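Putative uncharacterized protein (Toxoplasma gondii, PDB 4FBD) is of unknown function; it is a conserved DUF3228-family protein that forms a two-subunit assembly in the crystal. Local coordinates at residues I121-N126 against M202-L207; N126-L131 against I208-S213. All coordinates share one frame; numbering follows the deposited sequence.

Interaction 1: I121-N126 against M202-L207; sequences IARRPN and MLRNTL
Arg123 and Arg204 reach for each other from opposite directions and meet guanidinium to guanidinium, their planes turned 46° apart. Arg204 NE lies 3.8 Å above the plane of the Arg123 guanidinium, over its centre. Arg204 NH2 falls 3.1 Å from Arg123 NH2, where two donors of like charge meet with no bond between them, and also comes within 3.3 Å of Arg123 CD, so the methylene is covered along with the charged end. Both chains bend at the third torsion: the turn in Arg123 (chi3 -88°) lays its flat group across the end of Arg204, while Arg204 leaves its backbone with CG anti to N (chi1 -177°). The pairing joins the loop of a beta hairpin, between strands 117-121 and 130-135, to helix 199-204. Glu127, in that loop, probably eases the repulsion, through a salt bridge to Arg123 NH1 and a long, weak ion pair with Arg204 NE, which is buried without a hydrogen-bond partner. Arginine suits position 123 because its flat group can lie against the other guanidinium and still reach this acid. A type I turn spans Arg204 to Leu207; just before it, Leu203 O accepts from Thr206 N and, at 2.7 Å, from Thr206 OG1.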
# COMPACT_ATOMS: atom_id res chain seq x y z
N ILE A 121 6.40 7.83 -0.66
CA ILE A 121 7.77 7.87 -0.30
C ILE A 121 8.53 6.79 -1.02
O ILE A 121 8.01 5.70 -1.23
CB ILE A 121 7.97 7.55 1.18
CG1 ILE A 121 7.02 8.38 2.08
CG2 ILE A 121 9.43 7.80 1.56
CD1 ILE A 121 7.31 9.86 2.07
N ALA A 122 9.76 7.12 -1.39
CA ALA A 122 10.66 6.18 -2.04
C ALA A 122 11.79 5.94 -1.07
O ALA A 122 12.40 6.89 -0.60
CB ALA A 122 11.18 6.76 -3.32
N ARG A 123 12.05 4.68 -0.74
CA ARG A 123 13.17 4.34 0.17
C ARG A 123 14.55 4.58 -0.46
O ARG A 123 15.53 4.75 0.24
CB ARG A 123 13.03 2.93 0.78
CG ARG A 123 11.91 2.08 0.16
CD ARG A 123 12.01 0.62 0.49
NE ARG A 123 12.85 -0.07 -0.48
CZ ARG A 123 13.06 -1.39 -0.50
NH1 ARG A 123 13.84 -1.92 -1.43
NH2 ARG A 123 12.50 -2.18 0.42
N ARG A 124 14.60 4.59 -1.79
CA ARG A 124 15.82 4.89 -2.54
C ARG A 124 15.48 5.78 -3.74
O ARG A 124 14.37 5.74 -4.24
CB ARG A 124 16.53 3.63 -3.03
CG ARG A 124 17.59 3.07 -2.09
CD ARG A 124 18.42 1.97 -2.81
NE ARG A 124 19.71 1.69 -2.16
CZ ARG A 124 19.87 0.92 -1.08
NH1 ARG A 124 18.83 0.37 -0.46
NH2 ARG A 124 21.10 0.74 -0.58
N PRO A 125 16.46 6.58 -4.22
CA PRO A 125 16.23 7.47 -5.37
C PRO A 125 15.92 6.76 -6.69
O PRO A 125 15.44 7.39 -7.63
CB PRO A 125 17.55 8.26 -5.48
CG PRO A 125 18.57 7.42 -4.78
CD PRO A 125 17.83 6.71 -3.68
N ASN A 126 16.20 5.46 -6.76
CA ASN A 126 15.96 4.67 -7.98
C ASN A 126 14.67 3.84 -7.92
O ASN A 126 14.34 3.15 -8.88
CB ASN A 126 17.17 3.78 -8.28
CG ASN A 126 17.63 2.97 -7.06
OD1 ASN A 126 16.95 2.92 -6.03
ND2 ASN A 126 18.81 2.36 -7.17
N MET A 202 6.06 -6.38 0.22
CA MET A 202 5.79 -7.70 -0.37
C MET A 202 5.40 -7.59 -1.84
O MET A 202 5.84 -8.39 -2.67
CB MET A 202 4.70 -8.44 0.39
CG MET A 202 5.07 -8.80 1.83
SD MET A 202 3.82 -9.85 2.61
CE MET A 202 3.67 -11.11 1.33
N LEU A 203 4.58 -6.58 -2.16
CA LEU A 203 4.17 -6.34 -3.55
C LEU A 203 5.36 -5.94 -4.42
O LEU A 203 5.56 -6.51 -5.49
CB LEU A 203 3.09 -5.26 -3.64
CG LEU A 203 1.80 -5.58 -2.86
CD1 LEU A 203 0.85 -4.41 -2.97
CD2 LEU A 203 1.15 -6.87 -3.35
N ARG A 204 6.15 -4.96 -3.97
CA ARG A 204 7.32 -4.51 -4.74
C ARG A 204 8.32 -5.67 -4.99
O ARG A 204 9.02 -5.67 -6.00
CB ARG A 204 8.01 -3.31 -4.04
CG ARG A 204 9.20 -2.71 -4.80
CD ARG A 204 9.81 -1.47 -4.13
NE ARG A 204 10.01 -1.68 -2.69
CZ ARG A 204 9.35 -1.06 -1.72
NH1 ARG A 204 8.49 -0.08 -1.98
NH2 ARG A 204 9.60 -1.37 -0.46
N ASN A 205 8.37 -6.64 -4.08
CA ASN A 205 9.26 -7.80 -4.24
C ASN A 205 8.81 -8.78 -5.33
O ASN A 205 9.57 -9.67 -5.70
CB ASN A 205 9.43 -8.56 -2.91
CG ASN A 205 10.30 -7.79 -1.90
OD1 ASN A 205 10.89 -6.75 -2.22
ND2 ASN A 205 10.38 -8.33 -0.69
N THR A 206 7.58 -8.63 -5.84
CA THR A 206 7.10 -9.49 -6.92
C THR A 206 7.42 -8.87 -8.28
O THR A 206 7.18 -9.48 -9.32
CB THR A 206 5.59 -9.72 -6.86
OG1 THR A 206 4.90 -8.52 -7.24
CG2 THR A 206 5.18 -10.19 -5.46
N LEU A 207 7.96 -7.65 -8.27
CA LEU A 207 8.34 -6.93 -9.48
C LEU A 207 9.86 -6.97 -9.65
O LEU A 207 10.57 -6.23 -8.96
CB LEU A 207 7.90 -5.47 -9.39
CG LEU A 207 6.43 -5.10 -9.25
CD1 LEU A 207 6.32 -3.61 -8.98
CD2 LEU A 207 5.62 -5.48 -10.48

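Interaction 2: N126-L131 against I208-S213; sequences NELPVL and IEEGGS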
# COMPACT_ATOMS: atom_id res chain seq x y z
N ASN A 126 16.20 5.46 -6.76
CA ASN A 126 15.96 4.67 -7.98
C ASN A 126 14.67 3.84 -7.92
O ASN A 126 14.34 3.15 -8.88
CB ASN A 126 17.17 3.78 -8.28
CG ASN A 126 17.63 2.97 -7.06
OD1 ASN A 126 16.95 2.92 -6.03
ND2 ASN A 126 18.81 2.36 -7.17
N GLU A 127 13.94 3.93 -6.81
CA GLU A 127 12.69 3.19 -6.63
C GLU A 127 11.46 4.06 -6.81
O GLU A 127 11.48 5.27 -6.54
CB GLU A 127 12.60 2.59 -5.22
CG GLU A 127 13.68 1.58 -4.89
CD GLU A 127 13.51 0.98 -3.52
OE1 GLU A 127 12.53 1.34 -2.83
OE2 GLU A 127 14.34 0.14 -3.13
N LEU A 128 10.37 3.44 -7.27
CA LEU A 128 9.11 4.13 -7.42
C LEU A 128 8.56 4.44 -6.02
O LEU A 128 8.74 3.65 -5.10
CB LEU A 128 8.09 3.29 -8.20
CG LEU A 128 8.40 3.05 -9.67
CD1 LEU A 128 7.36 2.11 -10.26
CD2 LEU A 128 8.47 4.37 -10.46
N PRO A 129 7.95 5.60 -5.86
CA PRO A 129 7.38 5.92 -4.55
C PRO A 129 6.07 5.16 -4.28
O PRO A 129 5.29 4.89 -5.19
CB PRO A 129 7.14 7.44 -4.62
CG PRO A 129 7.13 7.77 -6.08
CD PRO A 129 8.00 6.77 -6.76
N VAL A 130 5.86 4.83 -3.01
CA VAL A 130 4.68 4.09 -2.60
C VAL A 130 4.02 4.74 -1.38
O VAL A 130 4.69 5.37 -0.54
CB VAL A 130 5.04 2.63 -2.29
CG1 VAL A 130 5.65 1.93 -3.57
CG2 VAL A 130 6.03 2.55 -1.09
N LEU A 131 2.70 4.62 -1.34
CA LEU A 131 1.91 5.17 -0.26
C LEU A 131 2.37 4.55 1.05
O LEU A 131 2.48 3.35 1.18
CB LEU A 131 0.43 4.90 -0.49
CG LEU A 131 -0.55 5.58 0.48
CD1 LEU A 131 -0.31 7.06 0.51
CD2 LEU A 131 -2.00 5.30 0.10
N ILE A 208 10.36 -7.83 -10.53
CA ILE A 208 11.80 -7.89 -10.74
C ILE A 208 12.31 -6.52 -11.23
O ILE A 208 13.35 -6.03 -10.76
CB ILE A 208 12.22 -9.03 -11.73
CG1 ILE A 208 11.70 -8.77 -13.15
CG2 ILE A 208 11.73 -10.38 -11.22
CD1 ILE A 208 12.06 -9.89 -14.15
N GLU A 209 11.56 -5.90 -12.14
CA GLU A 209 11.88 -4.58 -12.71
C GLU A 209 12.09 -3.49 -11.66
O GLU A 209 12.72 -2.47 -11.92
CB GLU A 209 10.74 -4.13 -13.63
CG GLU A 209 9.36 -4.15 -12.96
CD GLU A 209 8.27 -3.50 -13.79
OE1 GLU A 209 7.14 -4.04 -13.78
OE2 GLU A 209 8.53 -2.47 -14.45
N GLU A 210 11.52 -3.72 -10.48
CA GLU A 210 11.57 -2.78 -9.37
C GLU A 210 12.00 -3.47 -8.07
O GLU A 210 12.01 -2.84 -7.01
CB GLU A 210 10.16 -2.20 -9.21
CG GLU A 210 9.98 -1.12 -8.15
CD GLU A 210 10.74 0.15 -8.46
OE1 GLU A 210 11.36 0.25 -9.54
OE2 GLU A 210 10.70 1.06 -7.61
N GLY A 211 12.38 -4.75 -8.16
CA GLY A 211 12.71 -5.55 -6.97
C GLY A 211 14.14 -6.04 -6.90
O GLY A 211 15.04 -5.40 -7.42
N GLY A 212 14.36 -7.19 -6.25
CA GLY A 212 13.30 -7.98 -5.62
C GLY A 212 13.03 -9.30 -6.33
O GLY A 212 13.04 -9.38 -7.56
N SER A 213 12.77 -10.33 -5.53
CA SER A 213 12.51 -11.71 -5.99
C SER A 213 11.91 -11.87 -7.40
O SER A 213 12.61 -12.22 -8.34
CB SER A 213 11.59 -12.44 -4.98
OG SER A 213 12.16 -12.52 -3.69
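One hydrogen bond joins Glu210 to Leu128: OE2 takes the backbone N-H of Leu128 at a nearly straight 167°. The modelled separation of 2.4 Å between Leu128 N and Glu210 OE2 is very short, and that exact length is doubtful. A glutamate fits because it is long enough to extend to a loop amide: CG is anti to the backbone N (chi1 -177°), and the bend at chi2 (65°) swings the carboxylate round toward the amide. Carbon atoms also press on Glu210 OE2: Glu127 CA at 3.1 Å, Glu127 CB at 3.4 Å and Leu128 CB at 3.5 Å. With Leu128 CG also close, the leucine side chain lines one flank of the acid. Of the charges, Glu127 OE1 and Glu210 OE2 stay 5.1 Å apart; Glu127 is paired chiefly with Arg123, and Glu210 OE1 with Arg219 of the second subunit, which would probably ease the repulsion. The contact brings the loop after helix 199-204 against the approach to strand 130-135, where Val130 packs on Arg204 and Ile200 of that helix and on Tyr222 of the second subunit.

From the N terminus the chain runs out along strand 117-121, through 121-126 and, with Asn126 shared, into 126-131 and strand 130-135; a probable backbone bond from Val130 N to Ile121 O holds the two arms of this hairpin together. Some 75 residues later, 202-207 returns to close interaction 1, and 208-213, directly after it, closes interaction 2. The loops therefore cross rather than nest, and the first and second partners follow in the same order. With their centres about 3 Å apart, the contacts form one patch that ties a hairpin of the four-stranded sheet to helix 199-204 and its exit, beside the second subunit.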